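Local coordinates for SPbeta prophage-derived uncharacterized protein YomS (Bacillus subtilis, PDB 6I5O) that is of unknown function but belongs to the lytic cassette of a Bacillus subtilis prophage and assembles from five copies of an all-beta chain, at residues T42-G47 with N84-W89; F18-A23 with F97-E102; E53-A58 with E102-T107. All coordinates share one frame; numbering follows the deposited sequence. Where two conformers were deposited one is given.

Contact 1: residues T42-G47 with N84-W89; sequences TVKISG and NTNEYW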
loop_
_atom_site.group_PDB
_atom_site.type_symbol
_atom_site.label_atom_id
_atom_site.label_comp_id
_atom_site.label_asym_id
_atom_site.label_seq_id
_atom_site.Cartn_x
_atom_site.Cartn_y
_atom_site.Cartn_z
ATOM N N THR A 42 -0.334 13.244 8.772
ATOM C CA THR A 42 -1.375 14.056 8.126
ATOM C C THR A 42 -1.338 15.431 8.770
ATOM O O THR A 42 -1.534 15.539 9.989
ATOM C CB THR A 42 -2.756 13.421 8.289
ATOM O OG1 THR A 42 -2.750 12.123 7.674
ATOM C CG2 THR A 42 -3.839 14.251 7.625
ATOM N N VAL A 43 -1.112 16.452 7.969
ATOM C CA VAL A 43 -1.056 17.867 8.428
ATOM C C VAL A 43 -2.364 18.552 8.076
ATOM O O VAL A 43 -2.839 18.422 6.947
ATOM C CB VAL A 43 0.105 18.593 7.729
ATOM C CG1 VAL A 43 0.153 20.046 8.119
ATOM C CG2 VAL A 43 1.410 17.957 8.110
ATOM N N LYS A 44 -2.907 19.298 9.038
ATOM C CA LYS A 44 -4.078 20.158 8.814
ATOM C C LYS A 44 -3.590 21.603 8.808
ATOM O O LYS A 44 -2.950 22.074 9.798
ATOM C CB LYS A 44 -5.121 19.952 9.899
ATOM C CG LYS A 44 -6.297 20.890 9.805
ATOM C CD LYS A 44 -7.163 20.681 8.579
ATOM C CE LYS A 44 -8.160 21.797 8.291
ATOM N NZ LYS A 44 -9.149 21.929 9.366
ATOM N N ILE A 45 -3.931 22.312 7.748
ATOM C CA ILE A 45 -3.664 23.773 7.651
ATOM C C ILE A 45 -5.000 24.462 7.926
ATOM O O ILE A 45 -5.987 24.203 7.211
ATOM C CB ILE A 45 -3.081 24.122 6.275
ATOM C CG1 ILE A 45 -1.729 23.434 6.113
ATOM C CG2 ILE A 45 -2.927 25.617 6.103
ATOM C CD1 ILE A 45 -1.270 23.329 4.710
ATOM N N SER A 46 -5.032 25.302 8.959
ATOM C CA SER A 46 -6.280 25.913 9.459
ATOM C C SER A 46 -6.020 27.369 9.877
ATOM O O SER A 46 -4.938 27.926 9.607
ATOM C CB SER A 46 -6.835 25.082 10.615
ATOM O OG SER A 46 -5.969 25.226 11.749
ATOM N N GLY A 47 -7.045 27.983 10.419
ATOM C CA GLY A 47 -7.009 29.360 10.864
ATOM C C GLY A 47 -7.854 30.247 10.001
ATOM O O GLY A 47 -8.587 29.807 9.130
ATOM N N ASN A 84 -3.379 27.411 0.050
ATOM C CA ASN A 84 -4.762 27.311 0.544
ATOM C C ASN A 84 -4.775 27.043 2.046
ATOM O O ASN A 84 -3.804 26.564 2.605
ATOM C CB ASN A 84 -5.534 26.220 -0.190
ATOM C CG ASN A 84 -5.696 26.554 -1.645
ATOM O OD1 ASN A 84 -5.535 25.648 -2.465
ATOM N ND2 ASN A 84 -6.022 27.763 -1.998
ATOM N N THR A 85 -5.913 27.310 2.656
ATOM C CA THR A 85 -6.199 26.934 4.049
ATOM C C THR A 85 -7.273 25.845 4.006
ATOM O O THR A 85 -7.866 25.587 2.924
ATOM C CB THR A 85 -6.595 28.170 4.873
ATOM O OG1 THR A 85 -6.622 27.789 6.271
ATOM C CG2 THR A 85 -7.901 28.763 4.385
ATOM N N ASN A 86 -7.571 25.290 5.162
ATOM C CA ASN A 86 -8.587 24.221 5.322
ATOM C C ASN A 86 -8.231 23.026 4.425
ATOM O O ASN A 86 -9.062 22.644 3.546
ATOM C CB ASN A 86 -10.003 24.733 5.088
ATOM C CG ASN A 86 -11.015 23.680 5.501
ATOM O OD1 ASN A 86 -10.672 22.823 6.311
ATOM N ND2 ASN A 86 -12.222 23.777 4.970
ATOM N N GLU A 87 -7.041 22.510 4.617
ATOM C CA GLU A 87 -6.595 21.339 3.831
ATOM C C GLU A 87 -5.873 20.367 4.742
ATOM O O GLU A 87 -5.156 20.777 5.690
ATOM C CB GLU A 87 -5.566 21.708 2.756
ATOM C CG GLU A 87 -6.120 22.491 1.631
ATOM C CD GLU A 87 -5.103 22.809 0.547
ATOM O OE1 GLU A 87 -3.915 22.967 0.862
ATOM O OE2 GLU A 87 -5.582 22.972 -0.586
ATOM N N TYR A 88 -6.041 19.081 4.407
ATOM C CA TYR A 88 -5.221 17.999 4.969
ATOM C C TYR A 88 -4.231 17.532 3.897
ATOM O O TYR A 88 -4.635 17.285 2.729
ATOM C CB TYR A 88 -6.090 16.815 5.375
ATOM C CG TYR A 88 -6.927 17.074 6.607
ATOM C CD1 TYR A 88 -6.465 16.847 7.893
ATOM C CD2 TYR A 88 -8.240 17.442 6.442
ATOM C CE1 TYR A 88 -7.263 17.040 9.013
ATOM C CE2 TYR A 88 -9.052 17.635 7.550
ATOM C CZ TYR A 88 -8.584 17.443 8.820
ATOM O OH TYR A 88 -9.425 17.613 9.889
ATOM N N TRP A 89 -2.991 17.293 4.325
ATOM C CA TRP A 89 -1.953 16.741 3.435
ATOM C C TRP A 89 -1.337 15.527 4.110
ATOM O O TRP A 89 -0.924 15.593 5.288
ATOM C CB TRP A 89 -0.879 17.782 3.169
ATOM C CG TRP A 89 -1.319 18.886 2.292
ATOM C CD1 TRP A 89 -1.942 20.043 2.677
ATOM C CD2 TRP A 89 -1.180 18.964 0.873
ATOM N NE1 TRP A 89 -2.224 20.807 1.575
ATOM C CE2 TRP A 89 -1.765 20.161 0.461
ATOM C CE3 TRP A 89 -0.616 18.112 -0.097
ATOM C CZ2 TRP A 89 -1.775 20.576 -0.868
ATOM C CZ3 TRP A 89 -0.649 18.499 -1.414
ATOM C CH2 TRP A 89 -1.186 19.739 -1.783
HETATM O O HOH W 1 -11.064 19.734 8.983
HETATM O O HOH W 2 -5.581 29.888 7.766
HETATM O O HOH W 3 -8.955 27.539 7.528
#

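Contact 2: residues F18-A23 with F97-E102; sequences FTFHEA and FKVMFE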
loop_
_atom_site.group_PDB
_atom_site.type_symbol
_atom_site.label_atom_id
_atom_site.label_comp_id
_atom_site.label_asym_id
_atom_site.label_seq_id
_atom_site.Cartn_x
_atom_site.Cartn_y
_atom_site.Cartn_z
ATOM N N PHE A 18 0.979 16.812 16.924
ATOM C CA PHE A 18 2.109 17.759 16.993
ATOM C C PHE A 18 1.665 19.082 16.403
ATOM O O PHE A 18 1.051 19.135 15.335
ATOM C CB PHE A 18 3.336 17.225 16.249
ATOM C CG PHE A 18 4.545 18.079 16.465
ATOM C CD1 PHE A 18 5.264 18.011 17.660
ATOM C CD2 PHE A 18 4.999 18.911 15.458
ATOM C CE1 PHE A 18 6.365 18.815 17.859
ATOM C CE2 PHE A 18 6.133 19.705 15.664
ATOM C CZ PHE A 18 6.814 19.608 16.828
ATOM N N THR A 19 2.026 20.155 17.092
ATOM C CA THR A 19 1.797 21.507 16.556
ATOM C C THR A 19 3.059 22.051 15.904
ATOM O O THR A 19 4.042 22.314 16.599
ATOM C CB THR A 19 1.274 22.432 17.661
ATOM O OG1 THR A 19 -0.000 21.915 18.048
ATOM C CG2 THR A 19 1.120 23.852 17.169
ATOM N N PHE A 20 3.006 22.310 14.609
ATOM C CA PHE A 20 4.106 22.972 13.878
ATOM C C PHE A 20 4.012 24.481 14.084
ATOM O O PHE A 20 5.040 25.145 14.288
ATOM C CB PHE A 20 4.100 22.587 12.414
ATOM C CG PHE A 20 4.270 21.112 12.158
ATOM C CD1 PHE A 20 5.516 20.544 12.118
ATOM C CD2 PHE A 20 3.163 20.271 12.026
ATOM C CE1 PHE A 20 5.674 19.194 11.868
ATOM C CE2 PHE A 20 3.325 18.917 11.742
ATOM C CZ PHE A 20 4.587 18.383 11.714
ATOM N N HIS A 21 2.805 25.015 13.946
ATOM C CA HIS A 21 2.488 26.457 14.139
ATOM C C HIS A 21 1.174 26.568 14.899
ATOM O O HIS A 21 0.156 26.085 14.457
ATOM C CB HIS A 21 2.336 27.181 12.807
ATOM C CG HIS A 21 3.591 27.235 12.025
ATOM N ND1 HIS A 21 4.494 28.248 12.153
ATOM C CD2 HIS A 21 4.091 26.381 11.110
ATOM C CE1 HIS A 21 5.480 28.029 11.301
ATOM N NE2 HIS A 21 5.282 26.881 10.660
ATOM N N GLU A 22 1.256 27.200 16.052
ATOM C CA GLU A 22 0.101 27.542 16.888
ATOM C C GLU A 22 -0.135 28.999 16.579
ATOM O O GLU A 22 0.597 29.821 17.082
ATOM C CB GLU A 22 0.493 27.662 18.336
ATOM C CG GLU A 22 -0.687 27.758 19.249
ATOM C CD GLU A 22 -0.305 26.838 20.386
ATOM O OE1 GLU A 22 -0.217 25.601 20.122
ATOM O OE2 GLU A 22 0.065 27.378 21.464
ATOM N N ALA A 23 -0.393 29.618 15.773
ATOM C CA ALA A 23 -1.292 30.704 15.260
ATOM C C ALA A 23 -0.318 31.714 14.690
ATOM O O ALA A 23 -0.175 32.802 15.218
ATOM C CB ALA A 23 -2.211 31.280 16.328
ATOM N N PHE A 97 14.364 11.920 9.181
ATOM C CA PHE A 97 14.707 12.304 10.552
ATOM C C PHE A 97 13.684 13.304 11.126
ATOM O O PHE A 97 13.104 13.069 12.184
ATOM C CB PHE A 97 16.094 12.902 10.571
ATOM C CG PHE A 97 16.457 13.499 11.908
ATOM C CD1 PHE A 97 16.486 12.707 13.037
ATOM C CD2 PHE A 97 16.836 14.840 11.993
ATOM C CE1 PHE A 97 16.819 13.295 14.269
ATOM C CE2 PHE A 97 17.279 15.369 13.196
ATOM C CZ PHE A 97 17.196 14.607 14.323
ATOM N N LYS A 98 13.432 14.378 10.388
ATOM C CA LYS A 98 12.539 15.465 10.852
ATOM C C LYS A 98 11.670 15.920 9.700
ATOM O O LYS A 98 12.041 15.783 8.537
ATOM C CB LYS A 98 13.318 16.676 11.322
ATOM C CG LYS A 98 13.797 16.615 12.759
ATOM C CD LYS A 98 14.632 17.825 13.095
ATOM C CE LYS A 98 14.747 18.060 14.582
ATOM N NZ LYS A 98 15.548 19.273 14.854
ATOM N N VAL A 99 10.527 16.494 10.075
ATOM C CA VAL A 99 9.705 17.235 9.089
ATOM C C VAL A 99 9.416 18.629 9.642
ATOM O O VAL A 99 9.376 18.822 10.878
ATOM C CB VAL A 99 8.427 16.454 8.715
ATOM C CG1 VAL A 99 8.744 15.186 7.949
ATOM C CG2 VAL A 99 7.581 16.146 9.905
ATOM N N MET A 100 9.193 19.539 8.726
ATOM C CA MET A 100 9.007 20.970 9.000
ATOM C C MET A 100 8.014 21.528 7.990
ATOM O O MET A 100 8.048 21.146 6.828
ATOM C CB MET A 100 10.356 21.689 8.885
ATOM C CG MET A 100 10.182 23.195 8.864
ATOM S SD MET A 100 11.648 24.091 8.295
ATOM C CE MET A 100 12.642 23.717 9.692
ATOM N N PHE A 101 7.133 22.409 8.446
ATOM C CA PHE A 101 6.116 23.065 7.584
ATOM C C PHE A 101 6.306 24.555 7.723
ATOM O O PHE A 101 5.843 25.104 8.753
ATOM C CB PHE A 101 4.722 22.613 8.006
ATOM C CG PHE A 101 4.527 21.188 7.615
ATOM C CD1 PHE A 101 5.020 20.143 8.401
ATOM C CD2 PHE A 101 4.027 20.872 6.351
ATOM C CE1 PHE A 101 5.034 18.847 7.924
ATOM C CE2 PHE A 101 4.005 19.575 5.903
ATOM C CZ PHE A 101 4.520 18.575 6.674
ATOM N N GLU A 102 6.997 25.162 6.787
ATOM C CA GLU A 102 7.420 26.567 6.889
ATOM C C GLU A 102 6.277 27.477 6.432
ATOM O O GLU A 102 5.755 27.297 5.311
ATOM C CB GLU A 102 8.620 26.817 5.993
ATOM C CG GLU A 102 9.086 28.276 6.038
ATOM C CD GLU A 102 10.381 28.534 5.332
ATOM O OE1 GLU A 102 11.018 27.557 4.849
ATOM O OE2 GLU A 102 10.865 29.673 5.444
#

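Contact 3: residues E53-A58 with E102-T107; sequences EIKFYA and EVVSVT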
loop_
_atom_site.group_PDB
_atom_site.type_symbol
_atom_site.label_atom_id
_atom_site.label_comp_id
_atom_site.label_asym_id
_atom_site.label_seq_id
_atom_site.Cartn_x
_atom_site.Cartn_y
_atom_site.Cartn_z
ATOM N N GLU A 53 1.254 31.021 2.438
ATOM C CA GLU A 53 2.016 30.045 1.627
ATOM C C GLU A 53 2.768 29.179 2.618
ATOM O O GLU A 53 3.535 29.684 3.430
ATOM C CB GLU A 53 2.978 30.755 0.686
ATOM C CG GLU A 53 3.829 29.851 -0.128
ATOM C CD GLU A 53 4.806 30.604 -1.036
ATOM O OE1 GLU A 53 4.749 31.858 -1.121
ATOM O OE2 GLU A 53 5.718 29.948 -1.597
ATOM N N ILE A 54 2.525 27.859 2.525
ATOM C CA ILE A 54 3.162 26.852 3.402
ATOM C C ILE A 54 4.034 25.989 2.493
ATOM O O ILE A 54 3.508 25.490 1.498
ATOM C CB ILE A 54 2.110 25.986 4.121
ATOM C CG1 ILE A 54 1.003 26.815 4.771
ATOM C CG2 ILE A 54 2.783 25.035 5.075
ATOM C CD1 ILE A 54 1.481 27.766 5.852
ATOM N N LYS A 55 5.312 25.837 2.848
ATOM C CA LYS A 55 6.183 24.882 2.114
ATOM C C LYS A 55 6.513 23.719 3.016
ATOM O O LYS A 55 6.729 23.848 4.219
ATOM C CB LYS A 55 7.482 25.564 1.686
ATOM C CG LYS A 55 7.265 26.484 0.489
ATOM C CD LYS A 55 8.564 27.015 -0.031
ATOM C CE LYS A 55 8.574 27.256 -1.530
ATOM N NZ LYS A 55 8.508 28.700 -1.743
ATOM N N PHE A 56 6.486 22.514 2.419
ATOM C CA PHE A 56 6.613 21.246 3.139
ATOM C C PHE A 56 8.044 20.759 3.024
ATOM O O PHE A 56 8.567 20.724 1.889
ATOM C CB PHE A 56 5.682 20.212 2.534
ATOM C CG PHE A 56 4.261 20.624 2.240
ATOM C CD1 PHE A 56 3.633 21.640 2.941
ATOM C CD2 PHE A 56 3.537 19.961 1.268
ATOM C CE1 PHE A 56 2.313 21.954 2.660
ATOM C CE2 PHE A 56 2.216 20.290 0.971
ATOM C CZ PHE A 56 1.624 21.303 1.665
ATOM N N TYR A 57 8.680 20.430 4.146
ATOM C CA TYR A 57 10.097 20.029 4.120
ATOM C C TYR A 57 10.366 18.805 4.966
ATOM O O TYR A 57 9.817 18.563 6.058
ATOM C CB TYR A 57 10.996 21.154 4.667
ATOM C CG TYR A 57 11.096 22.318 3.743
ATOM C CD1 TYR A 57 11.779 22.247 2.564
ATOM C CD2 TYR A 57 10.492 23.536 4.053
ATOM C CE1 TYR A 57 11.948 23.306 1.708
ATOM C CE2 TYR A 57 10.643 24.616 3.211
ATOM C CZ TYR A 57 11.342 24.502 2.022
ATOM O OH TYR A 57 11.492 25.558 1.166
ATOM N N ALA A 58 11.266 17.984 4.435
ATOM C CA ALA A 58 12.036 16.994 5.199
ATOM C C ALA A 58 13.336 17.638 5.644
ATOM O O ALA A 58 13.900 18.427 4.881
ATOM C CB ALA A 58 12.276 15.771 4.369
ATOM N N GLU A 102 6.997 25.162 6.787
ATOM C CA GLU A 102 7.420 26.567 6.889
ATOM C C GLU A 102 6.277 27.477 6.432
ATOM O O GLU A 102 5.755 27.297 5.311
ATOM C CB GLU A 102 8.620 26.817 5.993
ATOM C CG GLU A 102 9.086 28.276 6.038
ATOM C CD GLU A 102 10.381 28.534 5.332
ATOM O OE1 GLU A 102 11.018 27.557 4.849
ATOM O OE2 GLU A 102 10.865 29.673 5.444
ATOM N N VAL A 103 5.936 28.472 7.272
ATOM C CA VAL A 103 5.064 29.578 6.834
ATOM C C VAL A 103 5.977 30.560 6.117
ATOM O O VAL A 103 6.744 31.283 6.802
ATOM C CB VAL A 103 4.312 30.200 8.021
ATOM C CG1 VAL A 103 3.533 31.422 7.593
ATOM C CG2 VAL A 103 3.429 29.179 8.707
ATOM N N VAL A 104 5.923 30.554 4.794
ATOM C CA VAL A 104 6.751 31.454 3.961
ATOM C C VAL A 104 6.143 32.857 4.006
ATOM O O VAL A 104 6.889 33.874 4.018
ATOM C CB VAL A 104 6.813 30.917 2.526
ATOM C CG1 VAL A 104 7.488 31.887 1.571
ATOM C CG2 VAL A 104 7.535 29.603 2.518
ATOM N N SER A 105 4.814 32.940 4.009
ATOM C CA SER A 105 4.082 34.202 4.021
ATOM C C SER A 105 2.716 33.958 4.623
ATOM O O SER A 105 2.202 32.832 4.522
ATOM C CB SER A 105 3.989 34.820 2.640
ATOM O OG SER A 105 3.234 34.024 1.782
ATOM N N VAL A 106 2.130 34.985 5.213
ATOM C CA VAL A 106 0.769 34.877 5.768
ATOM C C VAL A 106 0.241 36.292 5.981
ATOM O O VAL A 106 0.993 37.170 6.404
ATOM C CB VAL A 106 0.734 34.072 7.092
ATOM C CG1 VAL A 106 1.643 34.683 8.178
ATOM C CG2 VAL A 106 -0.704 33.921 7.581
ATOM N N THR A 107 -1.007 36.477 5.638
ATOM C CA THR A 107 -1.796 37.665 6.039
ATOM C C THR A 107 -2.930 37.158 6.937
ATOM O O THR A 107 -3.819 36.480 6.433
ATOM C CB THR A 107 -2.301 38.422 4.818
ATOM O OG1 THR A 107 -1.157 38.799 4.019
ATOM C CG2 THR A 107 -3.021 39.669 5.241
HETATM O O HOH W 4 11.365 28.010 2.078
#

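Contact 1: residues T42-G47 with N84-W89
Lys-44 and Tyr-88 meet on one face of the sheet, where the first torsions set Lys-44 CG anti to its own backbone N (chi1 175°) and Tyr-88 CG anti to its carbonyl carbon. A bend at chi2 of Lys-44 then carries CD over the middle of the phenol ring, 3.6 Å from the centroid of the Tyr-88 ring and 13° off its normal, a CH-pi contact on one face. Beyond it, the two polar tips share a water, which accepts from Lys-44 NZ and is hydrogen-bonded to Tyr-88 OH.

The pair is the non-hydrogen-bonded step of an antiparallel pairing between strands 40-46 and 87-92. On either side of it the backbones bond, Val-43 with Trp-89 in both directions and, further on, Ile-45 N to Glu-87 O at 2.8 Å. Asn-86, its backbone in the left-handed region, and Glu-87 both face Ile-45, a G1 beta bulge in which Ile-45 O receives Glu-87 N at 3.3 Å and, weakly, Asn-86 N. Past the bulge, Thr-85 OG1 reaches Ser-46 O and Gly-47 O through two waters.

On the face that carries Val-43, Ile-45, Glu-87 and Trp-89, Ile-45 CD1 rests 3.9 Å from Trp-89 CD1. The indole NE1 donates to Glu-87 OE1 at 2.8 Å, nearly in the ring plane but above the carboxylate plane; Thr-82 also bonds this oxygen.

Lys-44 NZ makes salt bridges to Glu-64 and Asp-60 of the second subunit, and the Asn-86 amide bonds Thr-66 and Lys-65 of that subunit. One face of this strand pair thus offers an ammonium and an amide to a neighbouring chain, with the aliphatic part of the lysine lying over an aromatic ring, whereas the other buries an indole whose single N-H is satisfied.

Contact 2: residues F18-A23 with F97-E102
The ring of Phe-20 takes the edge of Phe-101 on its face, in an edge-to-face (T-shaped) pair inside the curled antiparallel sheet of this all-beta chain. The centroids are 4.8 Å apart and the planes stand at 64°. It is one corner of Phe-101, CD1, that does the touching: it sits over the middle of the Phe-20 ring, 3.6 Å above the plane, about equally far from all six ring carbons. Phe-18 CD2 comes over the opposite face at the same height, which leaves the Phe-20 ring clasped between two aromatic neighbours. At the edge of Phe-20, near its plane, lies Val-99 O, and CE1 of Phe-20 also approaches Val-99 CG2 at 4.1 Å.

The chain turns a corner at Phe-20, where Phe-20 and His-21 both face Val-112 of strand 110-117 in a classic beta bulge. At the bulge, two consecutive side chains point toward strand 98-107, one apolar and one polar, each with CG set beside its own backbone N. Leu-41 and Val-43 of strand 40-46, together with Phe-56 and Phe-91, pack round Phe-101 and complete an apolar core.

No backbone bond joins the two segments; a side chain supplies the link. His-21 NE2 donates to Phe-101 O at 2.7 Å, with the acceptor only 5° out of the imidazole plane.

Contact 3: residues E53-A58 with E102-T107
Glu-53, Lys-55 and Val-104 form a small cluster whose side chains pack on one another. Glu-53 has CG anti to the backbone N (chi1 178°), and the extended chain beyond CG takes the carboxylate past Val-104, with OE1 of Glu-53 3.8 Å from CG1 of the valine. Lys-55 leaves its strand differently, CG anti to the carbonyl carbon; its CG meets Val-104 CG2 at 3.7 Å, and bends at chi3 and chi4 bring NZ round to Glu-53 OE2 in a 3.1 Å salt bridge within the strand. The two branches of Val-104 are thus divided between acid and lysine.

Val-104 sits in a classic beta bulge that interrupts the antiparallel pairing of strands 51-59 and 98-107: Val-104 and Ser-105 both face Glu-53. Glu-53 O accepts Val-104 N, and Glu-53 N donates to Ser-105 O at 2.9 Å from above the carbonyl plane. Beyond the bulge Lys-55 and Glu-102 bond in both directions. On the other face, Ile-54 and Val-103 lie side by side, CD1 of the isoleucine 3.7 Å from CG2 of the valine, an apolar pair.

Glu-102 is extended too. Its OE1 comes 3.4 Å from Tyr-57 CE2, and a water bridges it to Tyr-57 OH, at 2.6 Å from the hydroxyl. Lys-65 forms a salt bridge with this oxygen and a cation-pi contact with Tyr-57, so the carboxylate's charge is probably offset locally.

Two ways of joining strands within one curled sheet can be compared here. Contact 2 is the buried one; contacts 1 and 3 each have a mainly apolar inner face, in contact 1 with the buried Glu-87 satisfied by hydrogen bonds, and a more polar outer one. Both are paired strands held by backbone bonds and broken by a bulge, G1 in the first and classic in the second, whereas contact 2 relies on aromatic packing and one side-chain bond. Strand 98-107 serves contacts 2 and 3, which share Glu-102. Val-43 CG2 lies 3.5 Å from Phe-101 CZ, and Phe-56 touches both Trp-89 and Phe-101. In contact 1 Lys-44 makes salt bridges to another subunit, whereas the charges of contact 3 pair within the chain.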